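Local structure of glutathione transferase lambda1 (Populus trichocarpa, 4PQH) at residues Q40-T45 with K97-H102; S107-D112 with F163-F168. The protein is a monomeric Lambda-class glutathione transferase with the GST fold that acts as a thiol transferase and probably has a role in detoxification. All blocks are in the same frame, centred on the assembly; numbering follows the deposited sequence. Where two conformers were deposited one is given.

Contact 1: residues Q40-T45 with K97-H102; sequences QRVWIT and KYIDSH
Val42, Thr45 and Ile99 join two helices of the thioredoxin-like N-terminal domain, 37-48 and 92-102; between 40-45 and 97-102 the contact is made by these three branched side chains. Ile99 serves both partners, one with each arm. Its long arm ends at Ile99 CD1, 3.4 Å from Val42 CG1, a pair closer than ordinary van der Waals contact, with the two side chains crossing at about a right angle. The short arm, Ile99 CG2, lies 3.9 Å from Thr45 CG2 in a more relaxed contact, near where the backbones come closest, Thr45 CA and Ile99 CA being 7.3 Å apart.

Thr45 shows how a polar residue can face an apolar neighbour. With OG1 beside its own backbone N (chi1 -59°), the buried hydroxyl turns back to donate to Arg41 O at 3.0 Å and is satisfied within its own helix, while the methyl CG2, anti to that N, is presented to Ile99. Arg41 O also accepts the amide of Thr45; both donors fit on it because they arrive from opposite faces of its plane. A serine here lacks CG2, and would probably leave a gap beside Ile99 CG2.

The next residue, Asp100, makes a salt bridge with Lys49, and Arg41 NH1 hydrogen-bonds to OG of the glutathione-binding Ser92. Ile96 extends the apolar seam to both Val42 and Thr45, and Leu82 of strand 81-84 packs on Ile99. Beyond Thr45, Ile173 brings in helix 170-190, so the pair is wedged between the sheet and the helical C-terminal domain.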
ATOM      1  N   GLN A  40      -1.030   3.689  -2.627  1.00 12.44           N
ATOM      2  CA  GLN A  40      -1.684   3.734  -1.327  1.00 12.21           C
ATOM      3  C   GLN A  40      -0.816   3.102  -0.246  1.00 12.98           C
ATOM      4  O   GLN A  40      -0.800   3.587   0.880  1.00 12.93           O
ATOM      5  CB  GLN A  40      -3.046   3.047  -1.381  1.00 11.46           C
ATOM      6  CG  GLN A  40      -3.933   3.368  -0.186  1.00 12.76           C
ATOM      7  CD  GLN A  40      -5.204   2.541  -0.169  1.00 12.27           C
ATOM      8  OE1 GLN A  40      -5.454   1.750  -1.088  1.00 14.89           O
ATOM      9  NE2 GLN A  40      -6.021   2.725   0.864  1.00 13.63           N
ATOM     10  N   ARG A  41      -0.090   2.033  -0.572  1.00 13.44           N
ATOM     11  CA  ARG A  41       0.856   1.438   0.384  1.00 13.16           C
ATOM     12  C   ARG A  41       1.775   2.486   0.976  1.00 12.38           C
ATOM     13  O   ARG A  41       2.011   2.520   2.188  1.00 11.63           O
ATOM     14  CB  ARG A  41       1.741   0.408  -0.314  1.00 11.26           C
ATOM     15  CG  ARG A  41       1.063  -0.900  -0.679  1.00 11.68           C
ATOM     16  CD  ARG A  41       2.065  -1.812  -1.382  1.00 13.33           C
ATOM     17  NE  ARG A  41       1.599  -3.194  -1.510  1.00 13.30           N
ATOM     18  CZ  ARG A  41       2.036  -4.057  -2.422  1.00 12.62           C
ATOM     19  NH1 ARG A  41       2.939  -3.685  -3.323  1.00 14.66           N
ATOM     20  NH2 ARG A  41       1.565  -5.295  -2.429  1.00 14.14           N
ATOM     21  N   VAL A  42       2.293   3.347   0.117  1.00 13.93           N
ATOM     22  CA  VAL A  42       3.302   4.311   0.528  1.00 13.54           C
ATOM     23  C   VAL A  42       2.656   5.487   1.256  1.00 13.82           C
ATOM     24  O   VAL A  42       3.189   6.007   2.239  1.00 13.24           O
ATOM     25  CB  VAL A  42       4.136   4.796  -0.688  1.00 14.42           C
ATOM     26  CG1 VAL A  42       5.355   5.554  -0.213  1.00 15.40           C
ATOM     27  CG2 VAL A  42       4.584   3.598  -1.529  1.00 15.32           C
ATOM     28  N   TRP A  43       1.484   5.882   0.783  1.00 13.33           N
ATOM     29  CA  TRP A  43       0.694   6.919   1.426  1.00 12.70           C
ATOM     30  C   TRP A  43       0.329   6.501   2.866  1.00 11.66           C
ATOM     31  O   TRP A  43       0.438   7.301   3.809  1.00 11.75           O
ATOM     32  CB  TRP A  43      -0.549   7.163   0.578  1.00 13.39           C
ATOM     33  CG  TRP A  43      -1.479   8.237   1.031  1.00 14.33           C
ATOM     34  CD1 TRP A  43      -1.331   9.090   2.090  1.00 14.72           C
ATOM     35  CD2 TRP A  43      -2.727   8.570   0.418  1.00 14.58           C
ATOM     36  NE1 TRP A  43      -2.419   9.938   2.165  1.00 14.80           N
ATOM     37  CE2 TRP A  43      -3.288   9.633   1.150  1.00 15.82           C
ATOM     38  CE3 TRP A  43      -3.420   8.073  -0.692  1.00 15.45           C
ATOM     39  CZ2 TRP A  43      -4.519  10.201   0.816  1.00 16.55           C
ATOM     40  CZ3 TRP A  43      -4.644   8.637  -1.022  1.00 16.76           C
ATOM     41  CH2 TRP A  43      -5.178   9.690  -0.271  1.00 17.41           C
ATOM     42  N   ILE A  44      -0.099   5.252   3.043  1.00 11.62           N
ATOM     43  CA  ILE A  44      -0.393   4.728   4.381  1.00 10.91           C
ATOM     44  C   ILE A  44       0.850   4.789   5.258  1.00 10.98           C
ATOM     45  O   ILE A  44       0.771   5.175   6.427  1.00 11.52           O
ATOM     46  CB  ILE A  44      -0.905   3.269   4.342  1.00 11.37           C
ATOM     47  CG1 ILE A  44      -2.242   3.170   3.608  1.00 10.97           C
ATOM     48  CG2 ILE A  44      -1.055   2.744   5.771  1.00 11.44           C
ATOM     49  CD1 ILE A  44      -2.533   1.769   3.105  1.00 11.55           C
ATOM     50  N   THR A  45       2.000   4.414   4.714  1.00 11.09           N
ATOM     51  CA  THR A  45       3.247   4.437   5.483  1.00 11.63           C
ATOM     52  C   THR A  45       3.569   5.840   5.981  1.00 11.68           C
ATOM     53  O   THR A  45       3.852   6.046   7.163  1.00 11.58           O
ATOM     54  CB  THR A  45       4.411   3.846   4.677  1.00 11.13           C
ATOM     55  OG1 THR A  45       4.081   2.501   4.312  1.00 11.88           O
ATOM     56  CG2 THR A  45       5.686   3.820   5.522  1.00 11.49           C
ATOM     57  N   LYS A  97       9.584   0.314   2.897  1.00 13.58           N
ATOM     58  CA  LYS A  97      10.760   0.008   3.713  1.00 15.43           C
ATOM     59  C   LYS A  97      11.688   1.215   3.837  1.00 14.03           C
ATOM     60  O   LYS A  97      12.209   1.505   4.924  1.00 15.69           O
ATOM     61  CB  LYS A  97      11.518  -1.198   3.150  1.00 16.30           C
ATOM     62  CG  LYS A  97      10.773  -2.516   3.268  1.00 19.22           C
ATOM     63  CD  LYS A  97      11.575  -3.638   2.636  1.00 23.37           C
ATOM     64  CE  LYS A  97      10.846  -4.966   2.729  1.00 27.00           C
ATOM     65  NZ  LYS A  97      11.532  -6.015   1.928  1.00 28.60           N
ATOM     66  N   TYR A  98      11.865   1.936   2.737  1.00 14.94           N
ATOM     67  CA  TYR A  98      12.732   3.102   2.709  1.00 15.95           C
ATOM     68  C   TYR A  98      12.212   4.218   3.613  1.00 15.28           C
ATOM     69  O   TYR A  98      12.963   4.766   4.424  1.00 16.52           O
ATOM     70  CB  TYR A  98      12.903   3.602   1.268  1.00 16.99           C
ATOM     71  CG  TYR A  98      13.790   4.819   1.189  1.00 18.02           C
ATOM     72  CD1 TYR A  98      15.169   4.691   1.091  1.00 19.84           C
ATOM     73  CD2 TYR A  98      13.250   6.098   1.240  1.00 19.85           C
ATOM     74  CE1 TYR A  98      15.982   5.810   1.037  1.00 21.54           C
ATOM     75  CE2 TYR A  98      14.049   7.212   1.186  1.00 22.59           C
ATOM     76  CZ  TYR A  98      15.413   7.067   1.080  1.00 23.63           C
ATOM     77  OH  TYR A  98      16.209   8.185   1.016  1.00 26.28           O
ATOM     78  N   ILE A  99      10.931   4.549   3.490  1.00 14.56           N
ATOM     79  CA  ILE A  99      10.350   5.585   4.333  1.00 14.05           C
ATOM     80  C   ILE A  99      10.437   5.195   5.806  1.00 14.36           C
ATOM     81  O   ILE A  99      10.780   6.018   6.660  1.00 15.10           O
ATOM     82  CB  ILE A  99       8.896   5.907   3.925  1.00 14.13           C
ATOM     83  CG1 ILE A  99       8.904   6.667   2.597  1.00 15.43           C
ATOM     84  CG2 ILE A  99       8.199   6.726   5.019  1.00 15.53           C
ATOM     85  CD1 ILE A  99       7.534   6.957   2.049  1.00 16.26           C
ATOM     86  N   ASP A 100      10.172   3.928   6.091  1.00 13.33           N
ATOM     87  CA  ASP A 100      10.200   3.453   7.464  1.00 13.42           C
ATOM     88  C   ASP A 100      11.564   3.666   8.111  1.00 14.93           C
ATOM     89  O   ASP A 100      11.651   3.913   9.317  1.00 14.77           O
ATOM     90  CB  ASP A 100       9.825   1.975   7.519  1.00 14.24           C
ATOM     91  CG  ASP A 100       9.669   1.462   8.938  1.00 14.94           C
ATOM     92  OD1 ASP A 100       9.078   2.175   9.787  1.00 14.70           O
ATOM     93  OD2 ASP A 100      10.138   0.334   9.198  1.00 17.14           O
ATOM     94  N   SER A 101      12.617   3.591   7.305  1.00 14.70           N
ATOM     95  CA  SER A 101      13.981   3.588   7.810  1.00 15.07           C
ATOM     96  C   SER A 101      14.748   4.876   7.553  1.00 15.26           C
ATOM     97  O   SER A 101      15.942   4.945   7.834  1.00 15.89           O
ATOM     98  CB  SER A 101      14.751   2.392   7.248  1.00 18.09           C
ATOM     99  OG  SER A 101      14.891   2.496   5.847  1.00 21.47           O
ATOM    100  N   HIS A 102      14.072   5.898   7.038  1.00 13.75           N
ATOM    101  CA  HIS A 102      14.749   7.150   6.723  1.00 15.29           C
ATOM    102  C   HIS A 102      13.995   8.370   7.199  1.00 15.29           C
ATOM    103  O   HIS A 102      14.377   9.492   6.893  1.00 16.53           O
ATOM    104  CB  HIS A 102      14.992   7.274   5.216  1.00 17.25           C
ATOM    105  CG  HIS A 102      16.064   6.365   4.707  1.00 19.10           C
ATOM    106  ND1 HIS A 102      15.836   5.039   4.413  1.00 21.19           N
ATOM    107  CD2 HIS A 102      17.380   6.584   4.470  1.00 22.09           C
ATOM    108  CE1 HIS A 102      16.962   4.482   4.002  1.00 23.57           C
ATOM    109  NE2 HIS A 102      17.914   5.400   4.029  1.00 24.45           N
TER

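Contact 2: residues S107-D112 with F163-F168; sequences SLFPDD and FFLGQF
Pro110 and Leu165 form the tight end of this meeting of two loops, one leading into helix 113-137 and the other into helix 170-190. A single methyl, Leu165 CD1, bears on the proline ring, 3.6 Å from Pro110 CG and 3.7 Å from Pro110 CD, and the two side chains cross nearly at right angles. The leucine places its CG beside its own backbone N (chi1 -50°), and the extended chain beyond delivers CD1 to the ring. Leu165 CD1 also approaches the Phe109 ring obliquely, but more loosely, 4.4 Å from Phe109 CE1.

The other apolar pair is also looser. Leu108 CD2 comes to the edge of the Phe168 ring, near its plane, 4.0 Å from Phe168 CD2, and the two side chains run alongside each other in the same direction. Phe168 in turn sets its CD1 over the centre of the Phe163 ring, 3.7 Å above the plane, in the manner of an edge-to-face contact.

A type I turn runs from Phe163 to Gly166, with Phe164 and Leu165 at its corners and a bond from Gly166 N to Phe163 O closing it. At the backbone angles of Gly166 a side chain would collide with the carbonyl of Leu165, which favours glycine there.

The solvent side is polar: Ser107, Asp111 and Gln167 are exposed, whereas Leu108 and Leu165 are buried. Asp112 caps the start of helix 113-137 by accepting from Lys115 N. No hydrogen bond crosses between 107-112 and 163-168 themselves; their direct contact is apolar and rests on shape and burial of carbon, while directed bonds lie at its margins, a backbone one between Leu108 and Leu170 and a weak one from Lys115 NZ to Leu165 O.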
ATOM      1  N   SER A 107       8.457   3.107  14.482  1.00 11.80           N
ATOM      2  CA  SER A 107       8.988   2.067  13.612  1.00 11.52           C
ATOM      3  C   SER A 107       7.888   1.110  13.207  1.00 12.04           C
ATOM      4  O   SER A 107       7.122   0.641  14.054  1.00 12.81           O
ATOM      5  CB  SER A 107      10.084   1.273  14.327  1.00 11.43           C
ATOM      6  OG  SER A 107      10.468   0.146  13.547  1.00 14.27           O
ATOM      7  N   LEU A 108       7.826   0.801  11.913  1.00 11.24           N
ATOM      8  CA  LEU A 108       6.826  -0.130  11.404  1.00 11.71           C
ATOM      9  C   LEU A 108       7.425  -1.480  11.005  1.00 11.95           C
ATOM     10  O   LEU A 108       6.864  -2.203  10.183  1.00 12.03           O
ATOM     11  CB  LEU A 108       6.074   0.505  10.230  1.00 12.16           C
ATOM     12  CG  LEU A 108       5.377   1.824  10.581  1.00 14.00           C
ATOM     13  CD1 LEU A 108       4.814   2.468   9.324  1.00 14.27           C
ATOM     14  CD2 LEU A 108       4.275   1.615  11.606  1.00 17.45           C
ATOM     15  N   PHE A 109       8.570  -1.828  11.579  1.00 13.15           N
ATOM     16  CA  PHE A 109       9.164  -3.129  11.283  1.00 14.22           C
ATOM     17  C   PHE A 109       9.882  -3.645  12.528  1.00 13.49           C
ATOM     18  O   PHE A 109      10.695  -2.928  13.118  1.00 14.31           O
ATOM     19  CB  PHE A 109      10.113  -3.030  10.085  1.00 15.99           C
ATOM     20  CG  PHE A 109      10.206  -4.298   9.274  1.00 16.43           C
ATOM     21  CD1 PHE A 109       9.082  -4.820   8.643  1.00 18.19           C
ATOM     22  CD2 PHE A 109      11.408  -4.962   9.134  1.00 17.77           C
ATOM     23  CE1 PHE A 109       9.160  -5.980   7.887  1.00 18.98           C
ATOM     24  CE2 PHE A 109      11.494  -6.123   8.384  1.00 18.92           C
ATOM     25  CZ  PHE A 109      10.368  -6.632   7.755  1.00 19.45           C
ATOM     26  N   PRO A 110       9.580  -4.888  12.936  1.00 15.62           N
ATOM     27  CA  PRO A 110      10.119  -5.430  14.188  1.00 15.29           C
ATOM     28  C   PRO A 110      11.574  -5.824  14.068  1.00 15.58           C
ATOM     29  O   PRO A 110      12.065  -6.058  12.965  1.00 16.53           O
ATOM     30  CB  PRO A 110       9.282  -6.685  14.413  1.00 17.02           C
ATOM     31  CG  PRO A 110       8.930  -7.138  13.028  1.00 16.70           C
ATOM     32  CD  PRO A 110       8.728  -5.863  12.232  1.00 15.68           C
ATOM     33  N   ASP A 111      12.238  -5.918  15.213  0.95 16.64           N
ATOM     34  CA  ASP A 111      13.636  -6.309  15.278  0.88 17.72           C
ATOM     35  C   ASP A 111      13.840  -7.817  15.314  0.93 16.75           C
ATOM     36  O   ASP A 111      14.908  -8.311  14.953  0.87 18.45           O
ATOM     37  CB  ASP A 111      14.300  -5.688  16.518  1.00 18.47           C
ATOM     38  CG  ASP A 111      13.859  -6.352  17.843  1.00 69.03           C
ATOM     39  OD1 ASP A 111      12.660  -6.274  18.203  1.00 23.34           O
ATOM     40  OD2 ASP A 111      14.721  -6.925  18.559  1.00 29.16           O
ATOM     41  N   ASP A 112      12.826  -8.544  15.765  1.00 16.05           N
ATOM     42  CA  ASP A 112      12.944  -9.979  15.963  1.00 16.67           C
ATOM     43  C   ASP A 112      13.247 -10.667  14.642  1.00 20.70           C
ATOM     44  O   ASP A 112      12.472 -10.553  13.693  1.00 17.57           O
ATOM     45  CB  ASP A 112      11.658 -10.544  16.554  1.00 16.54           C
ATOM     46  CG  ASP A 112      11.725 -12.037  16.767  1.00 27.67           C
ATOM     47  OD1 ASP A 112      12.496 -12.479  17.643  1.00 55.59           O
ATOM     48  OD2 ASP A 112      11.005 -12.770  16.060  1.00 31.24           O
ATOM     49  N   PHE A 163      -2.107  -8.691  13.902  1.00  9.59           N
ATOM     50  CA  PHE A 163      -1.540  -8.375  12.590  1.00  9.70           C
ATOM     51  C   PHE A 163      -0.579  -9.460  12.140  1.00  9.96           C
ATOM     52  O   PHE A 163      -0.346 -10.419  12.861  1.00 10.66           O
ATOM     53  CB  PHE A 163      -0.872  -6.999  12.653  1.00  9.48           C
ATOM     54  CG  PHE A 163      -1.847  -5.890  12.914  1.00 10.85           C
ATOM     55  CD1 PHE A 163      -2.779  -5.524  11.957  1.00 10.94           C
ATOM     56  CD2 PHE A 163      -1.860  -5.230  14.126  1.00 12.34           C
ATOM     57  CE1 PHE A 163      -3.680  -4.500  12.210  1.00 12.32           C
ATOM     58  CE2 PHE A 163      -2.754  -4.209  14.367  1.00 14.25           C
ATOM     59  CZ  PHE A 163      -3.668  -3.853  13.419  1.00 13.32           C
ATOM     60  N   PHE A 164      -0.058  -9.350  10.920  1.00 10.57           N
ATOM     61  CA  PHE A 164       0.769 -10.425  10.375  1.00 11.18           C
ATOM     62  C   PHE A 164       1.976 -10.795  11.228  1.00 11.06           C
ATOM     63  O   PHE A 164       2.286 -11.976  11.382  1.00 11.40           O
ATOM     64  CB  PHE A 164       1.225 -10.118   8.946  1.00 11.96           C
ATOM     65  CG  PHE A 164       0.141 -10.262   7.914  1.00 11.70           C
ATOM     66  CD1 PHE A 164      -0.334 -11.514   7.562  1.00 12.47           C
ATOM     67  CD2 PHE A 164      -0.393  -9.144   7.302  1.00 11.46           C
ATOM     68  CE1 PHE A 164      -1.334 -11.647   6.607  1.00 12.29           C
ATOM     69  CE2 PHE A 164      -1.384  -9.268   6.336  1.00 12.59           C
ATOM     70  CZ  PHE A 164      -1.855 -10.523   5.995  1.00 13.60           C
ATOM     71  N   LEU A 165       2.642  -9.791  11.796  1.00 10.61           N
ATOM     72  CA  LEU A 165       3.791 -10.046  12.660  1.00 10.31           C
ATOM     73  C   LEU A 165       3.427  -9.844  14.124  1.00 11.98           C
ATOM     74  O   LEU A 165       4.279  -9.525  14.942  1.00 13.46           O
ATOM     75  CB  LEU A 165       4.959  -9.142  12.276  1.00 10.05           C
ATOM     76  CG  LEU A 165       5.296  -9.157  10.783  1.00 11.62           C
ATOM     77  CD1 LEU A 165       6.486  -8.249  10.562  1.00 12.64           C
ATOM     78  CD2 LEU A 165       5.567 -10.575  10.278  1.00 12.94           C
ATOM     79  N   GLY A 166       2.158 -10.052  14.452  1.00 11.58           N
ATOM     80  CA  GLY A 166       1.664  -9.783  15.793  1.00 11.80           C
ATOM     81  C   GLY A 166       1.301  -8.313  15.899  1.00 12.27           C
ATOM     82  O   GLY A 166       0.157  -7.913  15.674  1.00 11.93           O
ATOM     83  N   GLN A 167       2.284  -7.490  16.224  1.00 11.60           N
ATOM     84  CA  GLN A 167       2.021  -6.064  16.228  0.58 11.56           C
ATOM     85  C   GLN A 167       2.093  -5.494  14.807  1.00 10.59           C
ATOM     86  O   GLN A 167       2.697  -6.083  13.893  1.00 10.86           O
ATOM     87  CB  GLN A 167       2.936  -5.329  17.213  0.58 10.43           C
ATOM     88  CG  GLN A 167       2.616  -5.608  18.701  0.58 11.58           C
ATOM     89  CD  GLN A 167       1.261  -5.055  19.139  0.58 13.11           C
ATOM     90  OE1 GLN A 167       1.088  -3.845  19.284  0.58 13.01           O
ATOM     91  NE2 GLN A 167       0.301  -5.942  19.363  0.58 13.40           N
ATOM     92  N   PHE A 168       1.414  -4.369  14.623  1.00 10.63           N
ATOM     93  CA  PHE A 168       1.273  -3.695  13.330  1.00 10.36           C
ATOM     94  C   PHE A 168       2.618  -3.441  12.639  1.00  9.88           C
ATOM     95  O   PHE A 168       3.597  -3.037  13.278  1.00 11.53           O
ATOM     96  CB  PHE A 168       0.535  -2.376  13.570  1.00 10.37           C
ATOM     97  CG  PHE A 168       0.179  -1.626  12.324  1.00 10.47           C
ATOM     98  CD1 PHE A 168      -0.866  -2.044  11.523  1.00 10.37           C
ATOM     99  CD2 PHE A 168       0.852  -0.461  11.991  1.00 13.46           C
ATOM    100  CE1 PHE A 168      -1.193  -1.343  10.370  1.00 11.67           C
ATOM    101  CE2 PHE A 168       0.508   0.260  10.851  1.00 13.65           C
ATOM    102  CZ  PHE A 168      -0.523  -0.186  10.046  1.00 12.22           C
TER

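In the fold
The two contacts follow one another along the chain, contact 1 closing before contact 2 opens, with centres about 14 Å apart. Asp100 joins them: Asp100 OD1 lies 2.8 Å from Leu108 N, probably a hydrogen bond, which ties the end region of helix 92-102 to the loop after it. Thr45 CG2 also packs 4.1 Å from Leu108 CD1, making one apolar path from contact 1 into contact 2. Their relation to glutathione differs. The Val42 side chain is about 7 Å from the bound tripeptide and about 4 Å from that of Ser92, a glutathione-binding residue, whereas contact 2 lies away from the known binding residues, between helical elements.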